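PDB 3ER6: putative transcriptional regulator protein from Vibrio parahaemolyticus, which probably regulates transcription as an AraC-type DNA-binding protein, this chain being its DJ-1/PfpI-like domain, whose own role is unknown. Local coordinates for residues A[73-78]-A[107-112]; A[8-13]-A[44-49]; A[131-136]-A[153-158]; A[117-122]-A[139-144]; A[17-22]-A[54-59]. The protein carries 1 engineered substitution. All coordinates share one frame; numbering follows the deposited sequence. Where two conformers were deposited one is given.

From the N terminus, contact 2 opens on strand 9-14 and contact 5 in the loop after it; contact 2 closes at 44-49 and contact 5 at 54-59, so they cross. Contact 2 closes a beta-alpha-beta unit, while contact 5 ties the loop before helix 22-37 to a small hairpin. Contact 1 follows in series and pairs the two middle strands of the main sheet, beside contact 2. Contact 4 then opens on helix 117-124 and contact 3 on strand 131-132. Contact 4 closes at 139-144, contact 3 at 153-158, a second crossing pair that joins two helices, and strand 131-132 to edge strand 157-160, across the chain's centre from contact 2. Contacts 2, 3 and 5 reach the second subunit.

Contact 1: residues A[73-78]-A[107-112]; sequences DFTNIL and KGSKIV
Strands 77-80 and 110-114 form the central parallel pair of the six-stranded sheet of this DJ-1/PfpI-like domain, and the contact takes in the start of both. Three backbone bonds of 2.8 Å define the register: Lys110 N to Asn76 O, Leu78 N to Lys110 O, and Val112 N to Leu78 O. The last two run nearly along the C=O axis and are almost straight (168° at the hydrogen), whereas Lys110 N meets Asn76 O from above the carbonyl plane. On one face Ile77 and Val112 stand side by side, their CG2 atoms 3.7 Å apart, under Ile179 and Met176 of helix 173-184. On the other, Leu78 CB lies 4.2 Å from Ile111 CD1, and Trp100 and Leu104 of helix 95-106 cover Leu78. Before the ladder, polar groups take over. Water 1 accepts from Thr75 N at 3.1 Å and donates to Ser109 OG at 2.6 Å. Gly108, with positive phi, ends the preceding helix in a Schellman motif, and Lys107 reaches back with its chain extended until NZ meets Asp73 O at 2.6 Å, in the carbonyl plane and on a lone pair. At this exposed end of a buried ladder the ammonium thus binds a backbone carbonyl; Asp73 OD1, 4.9 Å from Lys107 NZ, makes no charge contact and probably adds only longer-range attraction.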
# COMPACT_ATOMS: atom_id res chain seq x y z
N ASP A 73 -20.16 15.09 7.65
CA ASP A 73 -20.03 16.23 8.56
C ASP A 73 -19.18 15.91 9.75
O ASP A 73 -18.64 16.81 10.38
CB ASP A 73 -21.38 16.64 9.14
CG ASP A 73 -22.20 17.40 8.17
OD1 ASP A 73 -21.60 18.00 7.21
OD2 ASP A 73 -23.45 17.40 8.37
N PHE A 74 -19.11 14.61 10.06
CA PHE A 74 -18.38 14.09 11.23
C PHE A 74 -17.54 12.88 10.81
O PHE A 74 -17.93 12.15 9.93
CB PHE A 74 -19.39 13.65 12.33
CG PHE A 74 -18.86 12.59 13.30
CD1 PHE A 74 -18.30 12.96 14.53
CD2 PHE A 74 -18.90 11.24 12.97
CE1 PHE A 74 -17.78 12.01 15.41
CE2 PHE A 74 -18.41 10.28 13.84
CZ PHE A 74 -17.85 10.66 15.08
N THR A 75 -16.39 12.68 11.45
CA THR A 75 -15.67 11.38 11.35
C THR A 75 -14.72 11.30 12.55
O THR A 75 -14.27 12.32 13.04
CB THR A 75 -14.84 11.26 10.01
OG1 THR A 75 -14.30 9.93 9.87
CG2 THR A 75 -13.67 12.33 9.92
N ASN A 76 -14.39 10.09 12.99
CA ASN A 76 -13.47 9.91 14.10
C ASN A 76 -12.07 10.17 13.59
O ASN A 76 -11.26 10.82 14.26
CB ASN A 76 -13.58 8.50 14.67
CG ASN A 76 -14.97 8.20 15.21
OD1 ASN A 76 -15.81 7.59 14.53
ND2 ASN A 76 -15.22 8.63 16.44
N ILE A 77 -11.77 9.57 12.41
CA ILE A 77 -10.44 9.72 11.77
C ILE A 77 -10.61 10.20 10.33
O ILE A 77 -11.51 9.73 9.62
CB ILE A 77 -9.69 8.39 11.73
CG1 ILE A 77 -9.49 7.82 13.15
CG2 ILE A 77 -8.35 8.57 11.03
CD1 ILE A 77 -9.25 6.24 13.11
N LEU A 78 -9.76 11.16 9.92
CA LEU A 78 -9.64 11.53 8.51
C LEU A 78 -8.21 11.20 8.09
O LEU A 78 -7.28 11.66 8.74
CB LEU A 78 -9.96 13.02 8.27
CG LEU A 78 -9.62 13.58 6.86
CD1 LEU A 78 -10.58 13.07 5.74
CD2 LEU A 78 -9.55 15.14 6.78
N LYS A 107 -13.42 20.47 14.84
CA LYS A 107 -14.42 19.67 15.57
C LYS A 107 -13.86 18.46 16.35
O LYS A 107 -14.62 17.76 17.00
CB LYS A 107 -15.51 19.13 14.63
CG LYS A 107 -16.40 20.16 13.93
CD LYS A 107 -17.16 19.39 12.81
CE LYS A 107 -18.07 20.27 11.88
NZ LYS A 107 -18.48 19.42 10.66
N GLY A 108 -12.55 18.19 16.25
CA GLY A 108 -11.96 17.12 17.04
C GLY A 108 -11.67 15.79 16.33
O GLY A 108 -11.25 14.82 16.98
N SER A 109 -11.88 15.74 15.02
CA SER A 109 -11.48 14.55 14.24
C SER A 109 -9.99 14.29 14.42
O SER A 109 -9.21 15.24 14.49
CB SER A 109 -11.76 14.80 12.71
OG SER A 109 -13.17 14.79 12.49
N LYS A 110 -9.56 13.03 14.52
CA LYS A 110 -8.12 12.79 14.34
C LYS A 110 -7.76 13.00 12.87
O LYS A 110 -8.52 12.56 12.00
CB LYS A 110 -7.70 11.38 14.79
CG LYS A 110 -7.88 11.14 16.28
CD LYS A 110 -7.53 9.67 16.60
CE LYS A 110 -7.76 9.36 18.06
NZ LYS A 110 -7.06 10.38 18.87
N ILE A 111 -6.65 13.70 12.59
CA ILE A 111 -6.21 13.99 11.22
C ILE A 111 -4.89 13.26 10.99
O ILE A 111 -3.84 13.53 11.63
CB ILE A 111 -6.01 15.51 10.94
CG1 ILE A 111 -7.17 16.38 11.46
CG2 ILE A 111 -5.69 15.80 9.44
CD1 ILE A 111 -8.59 16.07 10.79
N VAL A 112 -4.90 12.32 10.05
CA VAL A 112 -3.71 11.49 9.82
C VAL A 112 -3.24 11.82 8.42
O VAL A 112 -3.99 11.63 7.45
CB VAL A 112 -4.06 9.95 9.87
CG1 VAL A 112 -2.77 9.14 9.62
CG2 VAL A 112 -4.75 9.53 11.22
O HOH W 1 -15.62 15.05 13.24
O HOH W 2 -12.01 11.62 16.86

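Contact 2: residues A[8-13]-A[44-49]; sequences NLRVVA and MTHVVT
Five backbone hydrogen bonds join strand 9-13 to strand 44-48, whose axes run parallel to within 13°. They form a ladder at 2.8 to 2.9 Å: Met44 N to Leu9 O, Val11 N to Met44 O, His46 N to Val11 O, Ala13 N to His46 O and Val48 N to Ala13 O. The one at His46 is the most bent, 136° at the hydrogen; at the far end Val48 N comes from above the carbonyl plane of Ala13. Polar side chains meet through water on the face bearing Arg10, Val12 and His46. Water 3, in the planes of both groups, accepts from Arg10 NE at 2.8 Å and lies hydrogen-bonded 2.7 Å from His46 NE2, while guanidinium and imidazole are turned 72° to each other. Arg10 NH1 turns to Phe74 O. A positive guanidinium so near would probably discourage protonation of His46. Van der Waals contacts place Met44 CG 3.5 Å from Leu9 O, and Val12 CG1 3.7 Å from Val48 CG2, with the valines crossing obliquely. On the reverse face Val11, Ala13 and Val47 meet Leu28 of helix 22-37. Strand 9-14, that helix and strand 43-48 thus make a classical beta-alpha-beta crossover, with the last strand outermost in the chain's sheet and bonded through Val47 to the second subunit.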
# COMPACT_ATOMS: atom_id res chain seq x y z
N ASN A 8 -19.63 2.62 17.28
CA ASN A 8 -19.31 2.77 15.86
C ASN A 8 -18.12 3.72 15.71
O ASN A 8 -17.89 4.56 16.59
CB ASN A 8 -20.52 3.25 15.04
CG ASN A 8 -21.25 2.08 14.33
OD1 ASN A 8 -22.04 1.37 14.97
ND2 ASN A 8 -21.01 1.90 13.00
N LEU A 9 -17.31 3.50 14.67
CA LEU A 9 -16.14 4.34 14.39
C LEU A 9 -16.13 4.53 12.90
O LEU A 9 -16.40 3.60 12.14
CB LEU A 9 -14.84 3.66 14.82
CG LEU A 9 -14.63 3.50 16.32
CD1 LEU A 9 -13.30 2.77 16.55
CD2 LEU A 9 -14.67 4.86 17.01
N ARG A 10 -15.85 5.74 12.49
CA ARG A 10 -15.81 6.06 11.07
C ARG A 10 -14.43 6.55 10.65
O ARG A 10 -13.87 7.44 11.30
CB ARG A 10 -16.81 7.17 10.76
CG ARG A 10 -16.73 7.60 9.29
CD ARG A 10 -17.77 8.72 9.03
NE ARG A 10 -19.13 8.15 9.03
CZ ARG A 10 -20.24 8.85 9.30
NH1 ARG A 10 -20.16 10.15 9.59
NH2 ARG A 10 -21.45 8.24 9.27
N VAL A 11 -13.91 5.98 9.57
CA VAL A 11 -12.69 6.52 8.96
C VAL A 11 -13.04 7.04 7.57
O VAL A 11 -13.69 6.31 6.80
CB VAL A 11 -11.58 5.44 8.83
CG1 VAL A 11 -10.30 6.07 8.17
CG2 VAL A 11 -11.26 4.80 10.24
N VAL A 12 -12.71 8.28 7.29
CA VAL A 12 -12.83 8.78 5.90
C VAL A 12 -11.38 8.95 5.38
O VAL A 12 -10.50 9.50 6.09
CB VAL A 12 -13.63 10.12 5.83
CG1 VAL A 12 -13.68 10.64 4.38
CG2 VAL A 12 -15.09 9.92 6.41
N ALA A 13 -11.11 8.40 4.21
CA ALA A 13 -9.76 8.47 3.63
C ALA A 13 -9.81 9.22 2.31
O ALA A 13 -10.33 8.73 1.30
CB ALA A 13 -9.21 7.03 3.41
N MET A 44 -16.45 1.53 10.17
CA MET A 44 -16.80 1.84 8.79
C MET A 44 -15.78 2.76 8.15
O MET A 44 -15.39 3.79 8.73
CB MET A 44 -18.23 2.39 8.60
CG MET A 44 -18.93 3.01 9.80
SD MET A 44 -20.77 3.19 9.55
CE MET A 44 -20.98 1.81 8.41
N THR A 45 -15.30 2.37 6.98
CA THR A 45 -14.32 3.20 6.26
C THR A 45 -14.83 3.64 4.88
O THR A 45 -15.68 2.95 4.27
CB THR A 45 -12.95 2.48 6.10
OG1 THR A 45 -13.08 1.44 5.14
CG2 THR A 45 -12.49 1.85 7.46
N HIS A 46 -14.36 4.79 4.40
CA HIS A 46 -14.81 5.31 3.10
C HIS A 46 -13.66 5.97 2.39
O HIS A 46 -13.06 6.88 2.95
CB HIS A 46 -15.95 6.36 3.26
CG HIS A 46 -17.05 5.92 4.18
ND1 HIS A 46 -18.21 5.33 3.73
CD2 HIS A 46 -17.16 5.96 5.54
CE1 HIS A 46 -18.99 5.04 4.75
NE2 HIS A 46 -18.38 5.42 5.86
N VAL A 47 -13.35 5.52 1.18
CA VAL A 47 -12.47 6.30 0.31
C VAL A 47 -13.26 7.39 -0.41
O VAL A 47 -14.32 7.13 -1.00
CB VAL A 47 -11.73 5.38 -0.70
CG1 VAL A 47 -11.00 6.19 -1.75
CG2 VAL A 47 -10.75 4.41 0.08
N VAL A 48 -12.73 8.60 -0.38
CA VAL A 48 -13.28 9.75 -1.13
C VAL A 48 -12.20 10.44 -1.95
O VAL A 48 -11.01 10.35 -1.62
CB VAL A 48 -13.97 10.82 -0.21
CG1 VAL A 48 -15.20 10.19 0.46
CG2 VAL A 48 -12.95 11.40 0.81
N THR A 49 -12.61 11.07 -3.05
CA THR A 49 -11.66 11.73 -3.92
C THR A 49 -12.04 13.21 -4.00
O THR A 49 -13.19 13.59 -3.76
CB THR A 49 -11.62 11.10 -5.33
OG1 THR A 49 -12.86 11.42 -6.01
CG2 THR A 49 -11.36 9.51 -5.26
O HOH W 3 -19.89 5.64 8.05

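Contact 3: residues A[131-136]-A[153-158]; sequences KAVMHS and TEQKAL
Val133 points at segment 153-158 and crosses Leu158 obliquely, and these two side chains carry the contact. In Val133, CG1 lies anti to the carbonyl carbon and CG2 takes the crowded place between backbone N and carbonyl carbon (chi1 -65°). CG1 thereby reaches Leu158 CB at 3.9 Å and Gln155 O at 3.8 Å, while CG2 sits 4.0 Å from Lys156 O. Leu158 answers with CG anti to its backbone N (chi1 175°), so that its two methyls come against one backbone oxygen: CD1 is 3.6 Å and CD2 3.7 Å from Lys131 O. Gln155 lies alongside with an extended chain, CB against Val133 CG1; its NE2 donates to Ala157 O at 3.0 Å, with that oxygen in the amide plane, which fixes the rotation of the amide. No hydrogen bond links the segments directly, and the closest CA pair, Val133 with Lys156, is 6.3 Å apart, too wide for a beta bridge. Leu165 of strand 163-166 and Ile118 of helix 117-124 close round Val133. The arrangement is van der Waals packing of two aliphatic side chains on each other and on the opposing backbone, between the two-stranded parallel sheet 131-132/150-151 and the antiparallel edge hairpin 157-160/163-166 of the main sheet.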
# COMPACT_ATOMS: atom_id res chain seq x y z
N LYS A 131 5.82 21.91 14.05
CA LYS A 131 6.89 20.96 13.71
C LYS A 131 6.37 19.81 12.84
O LYS A 131 5.25 19.35 13.03
CB LYS A 131 7.56 20.39 14.97
CG LYS A 131 8.07 21.49 15.90
CD LYS A 131 8.59 20.93 17.21
CE LYS A 131 9.54 21.97 17.86
NZ LYS A 131 10.58 21.32 18.72
N ALA A 132 7.18 19.32 11.92
CA ALA A 132 6.67 18.27 11.03
C ALA A 132 7.77 17.31 10.69
O ALA A 132 8.91 17.47 11.12
CB ALA A 132 6.13 18.89 9.71
N VAL A 133 7.41 16.35 9.86
CA VAL A 133 8.39 15.38 9.32
C VAL A 133 8.21 15.30 7.79
O VAL A 133 7.11 15.47 7.28
CB VAL A 133 8.16 13.98 9.98
CG1 VAL A 133 8.46 14.05 11.49
CG2 VAL A 133 6.70 13.45 9.72
N MET A 134 9.28 15.04 7.04
CA MET A 134 9.06 14.73 5.63
C MET A 134 10.19 13.82 5.21
O MET A 134 11.27 13.89 5.83
CB MET A 134 9.01 16.01 4.77
CG MET A 134 8.81 15.80 3.25
SD MET A 134 7.42 14.69 2.68
CE MET A 134 6.11 15.40 3.58
N HIS A 135 9.96 12.96 4.21
CA HIS A 135 11.03 12.09 3.75
C HIS A 135 12.02 12.91 2.89
O HIS A 135 11.73 14.06 2.47
CB HIS A 135 10.48 10.86 3.00
CG HIS A 135 9.46 11.18 1.96
ND1 HIS A 135 9.75 11.93 0.85
CD2 HIS A 135 8.13 10.90 1.90
CE1 HIS A 135 8.65 12.08 0.12
NE2 HIS A 135 7.65 11.47 0.74
N SER A 136 13.19 12.34 2.61
CA SER A 136 14.24 13.06 1.92
C SER A 136 13.87 13.52 0.52
O SER A 136 14.37 14.53 0.04
CB SER A 136 15.52 12.20 1.84
OG SER A 136 16.03 11.96 3.15
N THR A 153 14.25 15.97 11.76
CA THR A 153 14.93 15.22 10.73
C THR A 153 15.29 13.78 11.14
O THR A 153 15.69 12.98 10.30
CB THR A 153 16.16 15.99 10.23
OG1 THR A 153 16.62 15.40 9.02
CG2 THR A 153 17.26 15.95 11.25
N GLU A 154 15.16 13.44 12.42
CA GLU A 154 15.43 12.08 12.83
C GLU A 154 14.17 11.31 13.22
O GLU A 154 14.26 10.31 13.93
CB GLU A 154 16.40 12.09 14.00
CG GLU A 154 17.76 12.71 13.69
CD GLU A 154 18.52 12.99 14.96
OE1 GLU A 154 17.91 13.61 15.88
OE2 GLU A 154 19.69 12.55 15.07
N GLN A 155 12.99 11.78 12.79
CA GLN A 155 11.76 11.06 13.02
C GLN A 155 11.05 10.76 11.70
O GLN A 155 11.17 11.54 10.75
CB GLN A 155 10.81 11.90 13.84
CG GLN A 155 11.14 11.98 15.27
CD GLN A 155 10.42 13.14 15.89
OE1 GLN A 155 11.07 14.03 16.43
NE2 GLN A 155 9.09 13.19 15.75
N LYS A 156 10.29 9.67 11.65
CA LYS A 156 9.56 9.31 10.41
C LYS A 156 8.10 9.58 10.66
O LYS A 156 7.24 9.44 9.77
CB LYS A 156 9.70 7.80 10.10
CG LYS A 156 11.09 7.31 9.60
CD LYS A 156 11.21 5.76 9.84
CE LYS A 156 12.05 4.93 8.81
NZ LYS A 156 13.43 5.37 8.43
N ALA A 157 7.78 9.88 11.92
CA ALA A 157 6.42 10.16 12.30
C ALA A 157 6.39 11.18 13.43
O ALA A 157 7.38 11.34 14.18
CB ALA A 157 5.70 8.87 12.71
N LEU A 158 5.27 11.85 13.59
CA LEU A 158 5.12 12.88 14.67
C LEU A 158 3.67 13.05 15.01
O LEU A 158 2.82 13.07 14.09
CB LEU A 158 5.66 14.22 14.16
CG LEU A 158 5.57 15.53 14.96
CD1 LEU A 158 6.74 16.42 14.54
CD2 LEU A 158 4.26 16.28 14.77
O HOH W 4 10.63 11.81 8.12

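Contact 4: residues A[117-122]-A[139-144]; sequences GIFVVA and AHLFGE
Two phenylalanines make the tight part of this contact between helices 117-124 and 136-145. Phe142 sets an edge on the face of Phe119 in a T-shaped pair, the planes at 83° and the centroids 5.1 Å apart. The touching atom is Phe142 CD1, which stands 3.7 Å above the plane of the Phe119 ring, over its centre. The side chains slide past each other in opposite directions: Phe142 has CG anti to its backbone N (chi1 -166°), and the tip of Phe119 runs on to the neighbouring helix, where CZ comes within 3.6 Å of Phe142 N and 3.7 Å of Phe142 CB. Beyond the pair, the outer end of Phe142 lies against the first helix, CZ 3.8 Å from Ala122 CB and CE1 4.0 Å from Ile118 CG2. All four of these residues are buried. The segment axes approach only to 11.4 Å, at 12° to each other, so the two rings fill the space between the helices, and the contact is carried by side chains and not by close backbones.

The looser side begins at Leu141, partly exposed, whose CG touches Phe119 CE2 obliquely and which also meets Pro86 and Leu87. Beyond Leu141 the helix turns to solvent at His140 and Glu144. Inward, Ile118 and Val121 rest on Ala113 of strand 110-114. The segments thus run nearly parallel and are joined by an edge-to-face phenylalanine pair; helix 117-124 follows strand 110-114 at the place where enzymes of the DJ-1/PfpI superfamily carry the nucleophile elbow, though no catalytic role is established here.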
# COMPACT_ATOMS: atom_id res chain seq x y z
N GLY A 117 0.59 14.22 1.70
CA GLY A 117 -0.58 14.67 2.51
C GLY A 117 -0.11 15.58 3.65
O GLY A 117 -0.88 16.46 4.14
N ILE A 118 1.13 15.40 4.09
CA ILE A 118 1.69 16.30 5.12
C ILE A 118 1.71 17.79 4.66
O ILE A 118 1.44 18.70 5.47
CB ILE A 118 3.07 15.82 5.70
CG1 ILE A 118 2.88 14.48 6.42
CG2 ILE A 118 3.69 16.92 6.67
CD1 ILE A 118 4.13 13.67 6.56
N PHE A 119 1.94 18.03 3.37
CA PHE A 119 1.96 19.38 2.83
C PHE A 119 0.55 19.99 2.97
O PHE A 119 0.41 21.21 3.15
CB PHE A 119 2.36 19.39 1.33
CG PHE A 119 3.84 19.22 1.09
CD1 PHE A 119 4.49 18.02 1.38
CD2 PHE A 119 4.58 20.29 0.54
CE1 PHE A 119 5.85 17.88 1.14
CE2 PHE A 119 5.95 20.14 0.33
CZ PHE A 119 6.57 18.94 0.61
N VAL A 120 -0.50 19.16 2.84
CA VAL A 120 -1.88 19.63 3.01
C VAL A 120 -2.15 20.10 4.45
O VAL A 120 -2.68 21.22 4.70
CB VAL A 120 -2.92 18.53 2.63
CG1 VAL A 120 -4.35 19.07 2.79
CG2 VAL A 120 -2.68 18.04 1.17
N VAL A 121 -1.77 19.28 5.43
CA VAL A 121 -1.98 19.72 6.83
C VAL A 121 -1.06 20.96 7.16
O VAL A 121 -1.48 21.85 7.91
CB VAL A 121 -1.79 18.58 7.88
CG1 VAL A 121 -2.77 17.46 7.61
CG2 VAL A 121 -0.39 18.07 7.84
N ALA A 122 0.15 21.03 6.59
CA ALA A 122 1.00 22.23 6.77
C ALA A 122 0.29 23.47 6.28
O ALA A 122 0.11 24.43 7.04
CB ALA A 122 2.39 22.08 6.09
N ALA A 139 11.83 16.78 1.26
CA ALA A 139 12.15 17.63 2.41
C ALA A 139 12.60 19.04 2.02
O ALA A 139 12.25 20.04 2.69
CB ALA A 139 13.22 16.99 3.33
N HIS A 140 13.39 19.14 0.94
CA HIS A 140 13.79 20.46 0.46
C HIS A 140 12.58 21.35 0.13
O HIS A 140 12.47 22.48 0.57
CB HIS A 140 14.71 20.36 -0.76
CG HIS A 140 15.14 21.70 -1.26
ND1 HIS A 140 16.10 22.46 -0.62
CD2 HIS A 140 14.68 22.46 -2.29
CE1 HIS A 140 16.25 23.61 -1.26
NE2 HIS A 140 15.40 23.63 -2.27
N LEU A 141 11.67 20.81 -0.68
CA LEU A 141 10.49 21.57 -1.07
C LEU A 141 9.68 21.99 0.14
O LEU A 141 9.26 23.15 0.24
CB LEU A 141 9.64 20.77 -2.07
CG LEU A 141 8.35 21.45 -2.57
CD1 LEU A 141 8.66 22.74 -3.35
CD2 LEU A 141 7.57 20.50 -3.49
N PHE A 142 9.45 21.06 1.07
CA PHE A 142 8.74 21.41 2.31
C PHE A 142 9.44 22.61 2.98
O PHE A 142 8.79 23.54 3.47
CB PHE A 142 8.74 20.26 3.28
CG PHE A 142 7.76 20.43 4.41
CD1 PHE A 142 6.46 19.96 4.27
CD2 PHE A 142 8.13 21.07 5.59
CE1 PHE A 142 5.54 20.13 5.29
CE2 PHE A 142 7.23 21.22 6.63
CZ PHE A 142 5.90 20.74 6.45
N GLY A 143 10.77 22.57 3.02
CA GLY A 143 11.53 23.72 3.55
C GLY A 143 11.32 25.02 2.79
O GLY A 143 11.26 26.08 3.39
N GLU A 144 11.21 24.96 1.47
CA GLU A 144 10.93 26.14 0.66
C GLU A 144 9.54 26.70 0.92
O GLU A 144 9.36 27.91 1.11
CB GLU A 144 11.10 25.82 -0.82
CG GLU A 144 12.50 25.30 -1.16
CD GLU A 144 13.63 26.28 -0.78
OE1 GLU A 144 14.11 26.99 -1.70
OE2 GLU A 144 14.05 26.36 0.41

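Contact 5: residues A[17-22]-A[54-59]; sequences TGRYFA and PLIGRG
Bends at chi2 (-65°) and chi3 (83°) fold the side chain of Arg19 back, whereas Arg58 runs extended from CG to NE and turns its guanidinium at chi4 (-86°), so the two arginines cross obliquely. Arg58 grips one atom side-on with two nitrogens: NE is 2.9 Å from Arg19 O, on a lone pair, and NH2 is 3.1 Å from the same Arg19 O, above the carbonyl plane. Arg58 NH2 also lies over the face of Tyr20, 3.3 Å from Tyr20 CZ, in a cation-pi contact whose planes are clearly tilted. In return Arg19 NH1 donates almost straight to Ile56 O at 3.2 Å, and Arg58 CG lies over one face of the Arg19 guanidinium. The like charges, Arg19 NH2 and Arg58 NH1, are 3.9 Å apart; Glu32 of the second subunit, in a salt bridge with Arg58 NH1, probably eases that repulsion. Nearer the backbone, Gly18 CA lies 3.3 Å from Ile56 O, an approach with no room for a beta carbon, and water 6 accepts from both Gly18 N and Ile56 N. Thr17 OG1 accepts from Arg19 N in an ST turn within a type I turn. Leu55 CD1 meets Phe21 CB at 3.8 Å. The turn thus leads from strand 9-14 into helix 22-37 while resting on the hairpin 55-57/61-64, whose Ile61 and Val63 also touch Phe21.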
# COMPACT_ATOMS: atom_id res chain seq x y z
N THR A 17 -4.85 11.67 -5.39
CA THR A 17 -4.36 11.34 -6.75
C THR A 17 -4.17 9.85 -6.97
O THR A 17 -3.60 9.15 -6.11
CB THR A 17 -3.02 12.11 -7.09
OG1 THR A 17 -2.52 11.66 -8.37
CG2 THR A 17 -1.97 11.86 -6.10
N GLY A 18 -4.58 9.35 -8.14
CA GLY A 18 -4.35 7.96 -8.48
C GLY A 18 -2.88 7.66 -8.79
O GLY A 18 -2.49 6.52 -8.89
N ARG A 19 -2.05 8.67 -8.90
CA ARG A 19 -0.62 8.43 -9.05
C ARG A 19 -0.00 7.80 -7.79
O ARG A 19 0.97 7.03 -7.89
CB ARG A 19 0.10 9.75 -9.39
CG ARG A 19 -0.37 10.46 -10.72
CD ARG A 19 -0.06 9.63 -12.00
NE ARG A 19 -1.11 8.63 -12.23
CZ ARG A 19 -1.00 7.60 -13.07
NH1 ARG A 19 -1.97 6.73 -13.19
NH2 ARG A 19 0.11 7.44 -13.79
N TYR A 20 -0.59 8.09 -6.62
CA TYR A 20 -0.04 7.67 -5.36
C TYR A 20 -1.18 7.46 -4.40
O TYR A 20 -1.45 8.32 -3.55
CB TYR A 20 0.93 8.76 -4.81
CG TYR A 20 2.16 8.87 -5.70
CD1 TYR A 20 3.12 7.85 -5.70
CD2 TYR A 20 2.34 9.96 -6.56
CE1 TYR A 20 4.28 7.95 -6.54
CE2 TYR A 20 3.43 10.04 -7.43
CZ TYR A 20 4.40 9.07 -7.41
OH TYR A 20 5.49 9.20 -8.25
N PHE A 21 -1.94 6.40 -4.59
CA PHE A 21 -3.04 6.11 -3.65
C PHE A 21 -2.83 4.82 -2.87
O PHE A 21 -3.61 4.55 -1.92
CB PHE A 21 -4.42 6.12 -4.34
CG PHE A 21 -4.72 4.85 -5.12
CD1 PHE A 21 -5.59 3.89 -4.63
CD2 PHE A 21 -4.13 4.63 -6.38
CE1 PHE A 21 -5.88 2.71 -5.36
CE2 PHE A 21 -4.43 3.47 -7.12
CZ PHE A 21 -5.29 2.50 -6.60
N ALA A 22 -1.80 4.03 -3.21
CA ALA A 22 -1.59 2.73 -2.50
C ALA A 22 -1.52 2.90 -1.01
O ALA A 22 -2.07 2.08 -0.28
CB ALA A 22 -0.33 2.04 -2.95
N PRO A 54 -13.68 9.09 -10.19
CA PRO A 54 -12.78 7.94 -10.10
C PRO A 54 -11.30 8.39 -10.11
O PRO A 54 -10.96 9.42 -10.69
CB PRO A 54 -13.02 7.18 -11.40
CG PRO A 54 -14.40 7.56 -11.84
CD PRO A 54 -14.61 9.00 -11.34
N LEU A 55 -10.45 7.63 -9.43
CA LEU A 55 -9.04 7.87 -9.51
C LEU A 55 -8.63 7.07 -10.71
O LEU A 55 -9.13 5.96 -10.92
CB LEU A 55 -8.29 7.34 -8.28
CG LEU A 55 -8.50 8.13 -6.97
CD1 LEU A 55 -7.49 7.62 -6.03
CD2 LEU A 55 -8.33 9.61 -7.16
N ILE A 56 -7.62 7.56 -11.40
CA ILE A 56 -6.97 6.78 -12.46
C ILE A 56 -5.63 6.28 -11.87
O ILE A 56 -4.73 7.06 -11.62
CB ILE A 56 -6.75 7.66 -13.68
CG1 ILE A 56 -8.12 8.25 -14.14
CG2 ILE A 56 -6.02 6.81 -14.80
CD1 ILE A 56 -9.13 7.10 -14.57
N GLY A 57 -5.54 4.98 -11.60
CA GLY A 57 -4.38 4.40 -10.91
C GLY A 57 -3.40 3.88 -11.94
O GLY A 57 -3.64 3.96 -13.16
N ARG A 58 -2.26 3.40 -11.48
CA ARG A 58 -1.27 2.84 -12.37
C ARG A 58 -1.71 1.46 -12.84
O ARG A 58 -2.61 0.87 -12.27
CB ARG A 58 0.03 2.78 -11.62
CG ARG A 58 0.55 4.26 -11.44
CD ARG A 58 1.68 4.26 -10.59
NE ARG A 58 2.06 5.59 -10.10
CZ ARG A 58 2.84 6.47 -10.73
NH1 ARG A 58 3.31 6.29 -11.97
NH2 ARG A 58 3.13 7.59 -10.09
N GLY A 59 -1.12 1.01 -13.93
CA GLY A 59 -1.45 -0.31 -14.48
C GLY A 59 -2.84 -0.34 -15.14
O GLY A 59 -3.44 -1.40 -15.24
O HOH W 5 -1.28 4.16 -8.38
O HOH W 6 -6.32 10.17 -10.27
O HOH W 7 -3.81 9.64 -11.51
O HOH W 8 4.38 9.83 -11.36